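Extracellular solute-binding protein family 1 (Arthrobacter chlorophenolicus, PDB 4R2F) probably serves as the extracellular sugar-binding component of a bacterial transporter and is seen here holding the disaccharide laminaribiose. Local coordinates at residues 153-165 against 266-280. Numbering follows the deposited sequence.
With BGC (beta-D-glucopyranose), chain B; BGC (beta-D-glucopyranose), chain C.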
loop_
_atom_site.group_PDB
_atom_site.type_symbol
_atom_site.label_atom_id
_atom_site.label_comp_id
_atom_site.label_asym_id
_atom_site.label_seq_id
_atom_site.Cartn_x
_atom_site.Cartn_y
_atom_site.Cartn_z
ATOM N N LEU A 153 -2.707 4.745 6.504
ATOM C CA LEU A 153 -1.389 4.226 6.338
ATOM C C LEU A 153 -1.476 2.761 6.005
ATOM O O LEU A 153 -1.867 1.943 6.830
ATOM C CB LEU A 153 -0.561 4.430 7.596
ATOM C CG LEU A 153 -0.279 5.876 8.009
ATOM C CD1 LEU A 153 0.132 5.936 9.479
ATOM C CD2 LEU A 153 0.776 6.468 7.104
ATOM N N ASP A 154 -1.089 2.419 4.788
ATOM C CA ASP A 154 -1.276 1.052 4.310
ATOM C C ASP A 154 0.051 0.356 4.488
ATOM O O ASP A 154 0.976 0.548 3.710
ATOM C CB ASP A 154 -1.732 1.069 2.856
ATOM C CG ASP A 154 -2.038 -0.324 2.297
ATOM O OD1 ASP A 154 -2.175 -1.298 3.063
ATOM O OD2 ASP A 154 -2.112 -0.432 1.060
ATOM N N ILE A 155 0.119 -0.449 5.532
ATOM C CA ILE A 155 1.313 -1.156 5.957
ATOM C C ILE A 155 1.254 -2.629 5.511
ATOM O O ILE A 155 0.176 -3.140 5.226
ATOM C CB ILE A 155 1.450 -1.053 7.506
ATOM C CG1 ILE A 155 2.882 -1.356 7.966
ATOM C CG2 ILE A 155 0.444 -1.934 8.218
ATOM C CD1 ILE A 155 3.216 -0.774 9.320
ATOM N N ARG A 156 2.412 -3.279 5.456
ATOM C CA ARG A 156 2.594 -4.604 4.845
ATOM C C ARG A 156 3.078 -5.642 5.861
ATOM O O ARG A 156 4.267 -5.959 5.928
ATOM C CB ARG A 156 3.579 -4.512 3.671
ATOM C CG ARG A 156 3.007 -3.763 2.473
ATOM C CD ARG A 156 2.081 -4.659 1.653
ATOM N NE ARG A 156 1.286 -3.883 0.707
ATOM C CZ ARG A 156 0.228 -3.151 1.024
ATOM N NH1 ARG A 156 -0.259 -3.160 2.255
ATOM N NH2 ARG A 156 -0.404 -2.470 0.080
ATOM N N PRO A 157 2.146 -6.183 6.660
ATOM C CA PRO A 157 2.556 -7.159 7.640
ATOM C C PRO A 157 2.726 -8.537 7.027
ATOM O O PRO A 157 2.163 -8.841 5.980
ATOM C CB PRO A 157 1.399 -7.169 8.661
ATOM C CG PRO A 157 0.388 -6.179 8.164
ATOM C CD PRO A 157 0.701 -5.931 6.715
ATOM N N LEU A 158 3.497 -9.359 7.716
ATOM C CA LEU A 158 3.576 -10.773 7.433
ATOM C C LEU A 158 2.500 -11.476 8.268
ATOM O O LEU A 158 2.180 -11.034 9.385
ATOM C CB LEU A 158 4.962 -11.291 7.758
ATOM C CG LEU A 158 6.074 -10.731 6.860
ATOM C CD1 LEU A 158 7.437 -10.953 7.481
ATOM C CD2 LEU A 158 6.036 -11.355 5.478
ATOM N N TRP A 159 1.903 -12.502 7.683
ATOM C CA TRP A 159 0.820 -13.266 8.296
ATOM C C TRP A 159 1.145 -14.727 8.169
ATOM O O TRP A 159 1.890 -15.108 7.259
ATOM C CB TRP A 159 -0.523 -13.011 7.574
ATOM C CG TRP A 159 -1.037 -11.636 7.751
ATOM C CD1 TRP A 159 -0.640 -10.539 7.073
ATOM C CD2 TRP A 159 -2.031 -11.191 8.694
ATOM N NE1 TRP A 159 -1.315 -9.436 7.525
ATOM C CE2 TRP A 159 -2.176 -9.808 8.518
ATOM C CE3 TRP A 159 -2.818 -11.835 9.653
ATOM C CZ2 TRP A 159 -3.073 -9.040 9.270
ATOM C CZ3 TRP A 159 -3.703 -11.077 10.404
ATOM C CH2 TRP A 159 -3.832 -9.695 10.201
ATOM N N TYR A 160 0.540 -15.539 9.044
ATOM C CA TYR A 160 0.663 -16.979 8.962
ATOM C C TYR A 160 -0.603 -17.658 9.407
ATOM O O TYR A 160 -1.435 -17.076 10.106
ATOM C CB TYR A 160 1.855 -17.499 9.779
ATOM C CG TYR A 160 1.711 -17.498 11.293
ATOM C CD1 TYR A 160 1.769 -16.312 12.025
ATOM C CD2 TYR A 160 1.611 -18.687 12.003
ATOM C CE1 TYR A 160 1.665 -16.306 13.415
ATOM C CE2 TYR A 160 1.515 -18.697 13.395
ATOM C CZ TYR A 160 1.552 -17.507 14.107
ATOM O OH TYR A 160 1.451 -17.521 15.483
ATOM N N ARG A 161 -0.747 -18.903 8.990
ATOM C CA ARG A 161 -1.859 -19.710 9.428
ATOM C C ARG A 161 -1.301 -20.774 10.374
ATOM O O ARG A 161 -0.515 -21.637 9.982
ATOM C CB ARG A 161 -2.581 -20.305 8.226
ATOM C CG ARG A 161 -3.819 -21.100 8.571
ATOM C CD ARG A 161 -4.492 -21.636 7.311
ATOM N NE ARG A 161 -5.513 -20.752 6.711
ATOM C CZ ARG A 161 -6.768 -20.593 7.158
ATOM N NH1 ARG A 161 -7.626 -19.808 6.518
ATOM N NH2 ARG A 161 -7.180 -21.199 8.254
ATOM N N LYS A 162 -1.698 -20.691 11.630
ATOM C CA LYS A 162 -1.164 -21.599 12.673
ATOM C C LYS A 162 -1.314 -23.084 12.339
ATOM O O LYS A 162 -0.380 -23.859 12.521
ATOM C CB LYS A 162 -1.845 -21.352 14.001
ATOM C CG LYS A 162 -1.750 -19.927 14.509
ATOM C CD LYS A 162 -2.397 -19.780 15.883
ATOM C CE LYS A 162 -3.844 -20.234 15.880
ATOM N NZ LYS A 162 -4.629 -19.450 16.855
ATOM N N SER A 163 -2.475 -23.473 11.818
ATOM C CA SER A 163 -2.729 -24.890 11.522
ATOM C C SER A 163 -1.733 -25.438 10.514
ATOM O O SER A 163 -1.352 -26.595 10.575
ATOM C CB SER A 163 -4.164 -25.093 11.018
ATOM O OG SER A 163 -4.447 -24.258 9.895
ATOM N N LEU A 164 -1.282 -24.601 9.592
ATOM C CA LEU A 164 -0.407 -25.087 8.537
ATOM C C LEU A 164 1.028 -25.183 8.982
ATOM O O LEU A 164 1.792 -26.006 8.466
ATOM C CB LEU A 164 -0.518 -24.193 7.286
ATOM C CG LEU A 164 -1.873 -24.325 6.593
ATOM C CD1 LEU A 164 -1.979 -23.420 5.379
ATOM C CD2 LEU A 164 -2.111 -25.773 6.185
ATOM N N PHE A 165 1.405 -24.333 9.926
ATOM C CA PHE A 165 2.728 -24.426 10.526
ATOM C C PHE A 165 2.779 -25.652 11.432
ATOM O O PHE A 165 3.770 -26.358 11.457
ATOM C CB PHE A 165 3.085 -23.140 11.272
ATOM C CG PHE A 165 3.710 -22.114 10.381
ATOM C CD1 PHE A 165 2.932 -21.415 9.450
ATOM C CD2 PHE A 165 5.084 -21.916 10.395
ATOM C CE1 PHE A 165 3.521 -20.505 8.590
ATOM C CE2 PHE A 165 5.672 -21.014 9.529
ATOM C CZ PHE A 165 4.895 -20.300 8.638
ATOM N N TRP A 266 -5.529 -17.587 0.976
ATOM C CA TRP A 266 -5.584 -17.353 2.397
ATOM C C TRP A 266 -6.850 -17.943 3.025
ATOM O O TRP A 266 -6.770 -18.656 4.006
ATOM C CB TRP A 266 -5.477 -15.856 2.679
ATOM C CG TRP A 266 -4.049 -15.392 2.657
ATOM C CD1 TRP A 266 -3.438 -14.622 1.701
ATOM C CD2 TRP A 266 -3.033 -15.700 3.633
ATOM N NE1 TRP A 266 -2.119 -14.427 2.031
ATOM C CE2 TRP A 266 -1.846 -15.080 3.212
ATOM C CE3 TRP A 266 -3.022 -16.435 4.824
ATOM C CZ2 TRP A 266 -0.645 -15.184 3.938
ATOM C CZ3 TRP A 266 -1.829 -16.525 5.548
ATOM C CH2 TRP A 266 -0.671 -15.880 5.114
ATOM N N LYS A 267 -8.009 -17.679 2.433
ATOM C CA LYS A 267 -9.269 -18.167 2.977
ATOM C C LYS A 267 -9.331 -19.696 3.021
ATOM O O LYS A 267 -9.764 -20.265 3.999
ATOM C CB LYS A 267 -10.446 -17.640 2.159
ATOM C CG LYS A 267 -11.800 -17.917 2.808
ATOM C CD LYS A 267 -12.953 -17.665 1.858
ATOM C CE LYS A 267 -14.243 -18.132 2.502
ATOM N NZ LYS A 267 -15.381 -17.919 1.581
ATOM N N ASP A 268 -8.846 -20.351 1.975
ATOM C CA ASP A 268 -8.983 -21.799 1.819
ATOM C C ASP A 268 -7.788 -22.630 2.298
ATOM O O ASP A 268 -7.645 -23.777 1.908
ATOM C CB ASP A 268 -9.318 -22.102 0.346
ATOM C CG ASP A 268 -10.572 -21.355 -0.129
ATOM O OD1 ASP A 268 -11.469 -21.086 0.690
ATOM O OD2 ASP A 268 -10.665 -20.998 -1.312
ATOM N N SER A 269 -6.940 -22.071 3.164
ATOM C CA SER A 269 -5.849 -22.824 3.814
ATOM C C SER A 269 -4.863 -23.403 2.827
ATOM O O SER A 269 -4.337 -24.496 3.028
ATOM C CB SER A 269 -6.376 -23.915 4.772
ATOM O OG SER A 269 -7.161 -23.300 5.778
ATOM N N LYS A 270 -4.606 -22.639 1.771
ATOM C CA LYS A 270 -3.548 -22.965 0.826
ATOM C C LYS A 270 -2.274 -22.150 1.204
ATOM O O LYS A 270 -1.161 -22.670 1.148
ATOM C CB LYS A 270 -4.022 -22.699 -0.606
ATOM C CG LYS A 270 -3.901 -23.898 -1.526
ATOM C CD LYS A 270 -2.447 -24.260 -1.789
ATOM C CE LYS A 270 -2.357 -25.560 -2.567
ATOM N NZ LYS A 270 -0.987 -25.748 -3.112
ATOM N N ALA A 271 -2.451 -20.895 1.617
ATOM C CA ALA A 271 -1.329 -20.016 1.945
ATOM C C ALA A 271 -0.963 -20.196 3.402
ATOM O O ALA A 271 -1.812 -20.003 4.255
ATOM C CB ALA A 271 -1.723 -18.562 1.690
ATOM N N ALA A 272 0.291 -20.516 3.699
ATOM C CA ALA A 272 0.737 -20.641 5.087
ATOM C C ALA A 272 1.382 -19.370 5.623
ATOM O O ALA A 272 1.366 -19.145 6.819
ATOM C CB ALA A 272 1.712 -21.795 5.245
ATOM N N TYR A 273 1.978 -18.567 4.754
ATOM C CA TYR A 273 2.801 -17.450 5.196
ATOM C C TYR A 273 2.931 -16.474 4.044
ATOM O O TYR A 273 2.880 -16.876 2.883
ATOM C CB TYR A 273 4.156 -17.978 5.666
ATOM C CG TYR A 273 5.099 -16.976 6.311
ATOM C CD1 TYR A 273 5.009 -16.671 7.662
ATOM C CD2 TYR A 273 6.110 -16.376 5.578
ATOM C CE1 TYR A 273 5.884 -15.761 8.259
ATOM C CE2 TYR A 273 6.985 -15.461 6.163
ATOM C CZ TYR A 273 6.872 -15.164 7.505
ATOM O OH TYR A 273 7.745 -14.291 8.089
ATOM N N GLY A 274 3.006 -15.188 4.350
ATOM C CA GLY A 274 3.223 -14.183 3.329
ATOM C C GLY A 274 2.953 -12.754 3.748
ATOM O O GLY A 274 2.489 -12.496 4.844
ATOM N N MET A 275 3.206 -11.827 2.836
ATOM C CA MET A 275 3.075 -10.407 3.104
ATOM C C MET A 275 1.747 -9.948 2.546
ATOM O O MET A 275 1.444 -10.195 1.400
ATOM C CB MET A 275 4.217 -9.635 2.427
ATOM C CG MET A 275 4.198 -8.120 2.594
ATOM S SD MET A 275 5.157 -7.188 1.382
ATOM C CE MET A 275 4.184 -7.459 -0.075
ATOM N N LEU A 276 0.936 -9.316 3.375
ATOM C CA LEU A 276 -0.297 -8.731 2.888
ATOM C C LEU A 276 -0.598 -7.361 3.506
ATOM O O LEU A 276 0.185 -6.436 3.386
ATOM C CB LEU A 276 -1.464 -9.713 3.018
ATOM C CG LEU A 276 -2.643 -9.513 2.064
ATOM C CD1 LEU A 276 -2.180 -8.998 0.719
ATOM C CD2 LEU A 276 -3.470 -10.772 1.901
ATOM N N THR A 277 -1.737 -7.255 4.171
ATOM C CA THR A 277 -2.236 -5.996 4.684
ATOM C C THR A 277 -2.751 -6.157 6.091
ATOM O O THR A 277 -2.877 -7.254 6.590
ATOM C CB THR A 277 -3.408 -5.462 3.846
ATOM O OG1 THR A 277 -4.558 -6.278 4.062
ATOM C CG2 THR A 277 -3.062 -5.447 2.381
ATOM N N LEU A 278 -3.040 -5.042 6.734
ATOM C CA LEU A 278 -3.780 -5.078 7.974
ATOM C C LEU A 278 -5.170 -5.650 7.697
ATOM O O LEU A 278 -5.741 -5.404 6.648
ATOM C CB LEU A 278 -3.899 -3.676 8.548
ATOM C CG LEU A 278 -4.657 -3.547 9.860
ATOM C CD1 LEU A 278 -4.171 -2.356 10.651
ATOM C CD2 LEU A 278 -6.151 -3.461 9.617
ATOM N N GLY A 279 -5.689 -6.433 8.634
ATOM C CA GLY A 279 -7.066 -6.962 8.570
ATOM C C GLY A 279 -7.286 -8.117 7.627
ATOM O O GLY A 279 -8.376 -8.293 7.119
ATOM N N VAL A 280 -6.270 -8.942 7.419
ATOM C CA VAL A 280 -6.410 -10.048 6.491
ATOM C C VAL A 280 -7.596 -10.995 6.783
ATOM O O VAL A 280 -8.308 -11.345 5.859
ATOM C CB VAL A 280 -5.100 -10.869 6.395
ATOM C CG1 VAL A 280 -5.320 -12.216 5.710
ATOM C CG2 VAL A 280 -4.013 -10.084 5.669
HETATM C C2 BGC B . -3.899 -2.271 -1.244
HETATM C C3 BGC B . -3.338 -1.505 -2.453
HETATM C C4 BGC B . -3.129 -2.487 -3.615
HETATM C C5 BGC B . -4.432 -3.283 -3.888
HETATM C C6 BGC B . -4.324 -4.234 -5.087
HETATM C C1 BGC B . -5.138 -3.085 -1.663
HETATM O O1 BGC B . -5.621 -3.873 -0.576
HETATM O O2 BGC B . -4.212 -1.341 -0.192
HETATM O O3 BGC B . -2.135 -0.810 -2.030
HETATM O O4 BGC B . -2.743 -1.848 -4.838
HETATM O O5 BGC B . -4.748 -3.987 -2.719
HETATM O O6 BGC B . -3.205 -5.105 -4.916
HETATM C C2 BGC C . -1.132 1.337 -1.814
HETATM C C3 BGC C . -0.977 2.643 -2.594
HETATM C C4 BGC C . -0.230 2.384 -3.895
HETATM C C5 BGC C . -0.930 1.291 -4.691
HETATM C C6 BGC C . -0.145 0.907 -5.952
HETATM C C1 BGC C . -1.915 0.400 -2.718
HETATM O O2 BGC C . -1.816 1.550 -0.585
HETATM O O3 BGC C . -0.276 3.610 -1.812
HETATM O O4 BGC C . -0.238 3.559 -4.695
HETATM O O5 BGC C . -1.115 0.125 -3.880
HETATM O O6 BGC C . 1.150 0.345 -5.644
HETATM O O HOH W 1 -2.536 -2.262 5.745
HETATM O O HOH W 2 -4.591 -20.051 4.477
HETATM O O HOH W 3 -5.857 -25.427 7.862
#
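Arg161 NH1 donates to Trp266 O at 2.9 Å, nearly straight at 172° and in the plane of both groups. Its chain runs out extended and then bends at chi3 (-90°), which lays the guanidinium face under Ser269 OG. Asp286 and Asp290 pair with the same guanidinium, so the buried charge is probably balanced. At the sugar end, Arg156 CD lies 3.1 Å from Leu276 O. Arg156 NH1 and NH2 grip Asp154 OD1 and OD2 end-on, each at 2.8 Å, from above the carboxylate plane. His207, itself bonded to the sugar, takes Arg156 NE. Asp154 OD2 accepts hydrogen bonds from O2 of both glucose units, each at 2.6 Å. Arg156 NH2 lies 3.2 Å from O3 of the chain B glucose. Replacing Arg156 by alanine is likely to cost Asp154 its charge partner, leave the carboxylate freer to turn, and remove the guanidinium beside that O3. Antiparallel pairing joins strands 158-161 and 273-275: Trp159 N meets Gly274 O at 2.9 Å, and Gly274 N returns to Trp159 O. Trp159 NE1 adds a weak bond to Thr277 O. Val280 CG2 covers one indole face in a CH-pi contact. On the other side of the sheet, Leu158 CD1 touches Tyr273 OH. The strand pairing thus runs on, through Arg156 beside Leu276 O, to the Asp154-Arg156 pair lining the sugar pocket.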